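Local atomic coordinates of ubiquitin conjugating enzyme (Agrocybe aegerita, PDB entry 3WE5), a protein that probably carries activated ubiquitin as a thioester and passes it on to target proteins, as an E2 ubiquitin-conjugating enzyme. Residues W56-E61 and A129-L134. Numbering follows the deposited sequence.
Sequences WLFTIE and AVCVTL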
loop_
_atom_site.group_PDB
_atom_site.type_symbol
_atom_site.label_atom_id
_atom_site.label_comp_id
_atom_site.label_asym_id
_atom_site.label_seq_id
_atom_site.Cartn_x
_atom_site.Cartn_y
_atom_site.Cartn_z
ATOM N N TRP A 56 2.315 3.738 26.681
ATOM C CA TRP A 56 1.214 4.695 26.820
ATOM C C TRP A 56 0.131 4.408 25.784
ATOM O O TRP A 56 0.392 3.874 24.699
ATOM C CB TRP A 56 1.712 6.139 26.589
ATOM C CG TRP A 56 2.670 6.702 27.608
ATOM C CD1 TRP A 56 3.143 6.097 28.750
ATOM C CD2 TRP A 56 3.254 8.004 27.566
ATOM N NE1 TRP A 56 4.000 6.956 29.418
ATOM C CE2 TRP A 56 4.082 8.135 28.710
ATOM C CE3 TRP A 56 3.155 9.082 26.667
ATOM C CZ2 TRP A 56 4.831 9.300 28.972
ATOM C CZ3 TRP A 56 3.904 10.239 26.922
ATOM C CH2 TRP A 56 4.722 10.346 28.084
ATOM N N LEU A 57 -1.108 4.770 26.121
ATOM C CA LEU A 57 -2.230 4.635 25.194
ATOM C C LEU A 57 -2.949 5.978 25.012
ATOM O O LEU A 57 -3.202 6.698 25.981
ATOM C CB LEU A 57 -3.252 3.650 25.768
ATOM C CG LEU A 57 -2.788 2.207 25.938
ATOM C CD1 LEU A 57 -3.889 1.411 26.693
ATOM C CD2 LEU A 57 -2.483 1.566 24.610
ATOM N N PHE A 58 -3.278 6.281 23.757
ATOM C CA PHE A 58 -4.098 7.439 23.383
ATOM C C PHE A 58 -5.329 6.975 22.589
ATOM O O PHE A 58 -5.328 5.906 21.994
ATOM C CB PHE A 58 -3.297 8.376 22.462
ATOM C CG PHE A 58 -2.163 9.065 23.125
ATOM C CD1 PHE A 58 -0.951 8.409 23.312
ATOM C CD2 PHE A 58 -2.287 10.377 23.568
ATOM C CE1 PHE A 58 0.109 9.057 23.926
ATOM C CE2 PHE A 58 -1.237 11.037 24.178
ATOM C CZ PHE A 58 -0.023 10.356 24.375
ATOM N N THR A 59 -6.380 7.791 22.576
ATOM C CA THR A 59 -7.387 7.644 21.523
ATOM C C THR A 59 -7.163 8.734 20.486
ATOM O O THR A 59 -6.769 9.841 20.829
ATOM C CB THR A 59 -8.818 7.679 22.040
ATOM O OG1 THR A 59 -9.063 8.914 22.699
ATOM C CG2 THR A 59 -9.059 6.533 22.998
ATOM N N ILE A 60 -7.399 8.379 19.225
ATOM C CA ILE A 60 -7.209 9.299 18.105
ATOM C C ILE A 60 -8.533 9.369 17.352
ATOM O O ILE A 60 -9.047 8.346 16.861
ATOM C CB ILE A 60 -6.154 8.774 17.146
ATOM C CG1 ILE A 60 -4.799 8.600 17.861
ATOM C CG2 ILE A 60 -6.029 9.689 15.912
ATOM C CD1 ILE A 60 -4.214 9.879 18.444
ATOM N N GLU A 61 -9.085 10.573 17.268
ATOM C CA GLU A 61 -10.257 10.798 16.417
ATOM C C GLU A 61 -9.861 11.792 15.354
ATOM O O GLU A 61 -9.236 12.809 15.653
ATOM C CB GLU A 61 -11.423 11.357 17.221
ATOM C CG GLU A 61 -12.632 11.673 16.339
ATOM C CD GLU A 61 -13.893 11.929 17.126
ATOM O OE1 GLU A 61 -13.898 11.645 18.345
ATOM O OE2 GLU A 61 -14.874 12.412 16.511
ATOM N N ALA A 129 3.550 14.940 18.827
ATOM C CA ALA A 129 3.818 15.124 17.383
ATOM C C ALA A 129 3.507 13.898 16.543
ATOM O O ALA A 129 2.960 14.005 15.450
ATOM C CB ALA A 129 5.291 15.603 17.145
ATOM N N VAL A 130 3.843 12.711 17.030
ATOM C CA VAL A 130 3.495 11.502 16.332
ATOM C C VAL A 130 1.973 11.347 16.236
ATOM O O VAL A 130 1.452 10.966 15.185
ATOM C CB VAL A 130 4.101 10.269 17.032
ATOM C CG1 VAL A 130 3.627 8.978 16.364
ATOM C CG2 VAL A 130 5.623 10.360 17.005
ATOM N N CYS A 131 1.270 11.598 17.342
ATOM C CA CYS A 131 -0.197 11.488 17.341
ATOM C C CYS A 131 -0.819 12.396 16.286
ATOM O O CYS A 131 -1.733 11.979 15.544
ATOM C CB CYS A 131 -0.754 11.909 18.692
ATOM S SG CYS A 131 -0.490 10.668 20.020
ATOM N N VAL A 132 -0.342 13.633 16.257
ATOM C CA VAL A 132 -0.860 14.630 15.298
ATOM C C VAL A 132 -0.570 14.223 13.866
ATOM O O VAL A 132 -1.436 14.347 12.982
ATOM C CB VAL A 132 -0.255 16.014 15.568
ATOM C CG1 VAL A 132 -0.486 16.959 14.383
ATOM C CG2 VAL A 132 -0.815 16.611 16.863
ATOM N N THR A 133 0.663 13.768 13.622
ATOM C CA THR A 133 1.046 13.269 12.297
ATOM C C THR A 133 0.197 12.102 11.820
ATOM O O THR A 133 -0.225 12.063 10.667
ATOM C CB THR A 133 2.566 12.872 12.264
ATOM O OG1 THR A 133 3.359 14.010 12.621
ATOM C CG2 THR A 133 2.984 12.380 10.884
ATOM N N LEU A 134 -0.074 11.139 12.694
ATOM C CA LEU A 134 -0.875 9.994 12.309
ATOM C C LEU A 134 -2.346 10.384 12.116
ATOM O O LEU A 134 -3.029 9.838 11.229
ATOM C CB LEU A 134 -0.751 8.867 13.353
ATOM C CG LEU A 134 0.649 8.269 13.474
ATOM C CD1 LEU A 134 0.684 7.218 14.573
ATOM C CD2 LEU A 134 1.110 7.645 12.156
#
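Cys131 points from helix 127-140 onto Phe58 and Ile60 of strand 55-61, in the core of the ubiquitin-conjugating (UBC) fold. Here the helix packs against one face of the four-stranded antiparallel sheet. Phe58 and Ile60 are two residues apart on the strand, and both project toward the helix. The main interaction is a sulfur-aromatic contact. SG of Cys131 sits over the centre of the Phe58 ring, 3.9 Å from its centroid. The line from centroid to sulfur leans 11° from the perpendicular to the ring. The sulfur therefore meets the ring face, not its edge. The Cys131 SG lies anti to the carbonyl carbon (chi1 -74°), which carries it out from the helix to the ring. Ile60 packs beside this pair through its delta methyl. Its CD1 is 4.0 Å from Cys131 CB and 4.1 Å from Cys131 SG, so one methyl touches both side-chain atoms of the cysteine. All three residues are buried. Phe77 of the adjacent strand 72-78 touches both Phe58 and Cys131, and Leu47 of strand 45-49 also packs on Phe58. Within the helix, Ala129 O accepts two hydrogen bonds from Thr133, from N and from OG1, both 2.9 Å long; the two donors approach from opposite faces of the carbonyl plane.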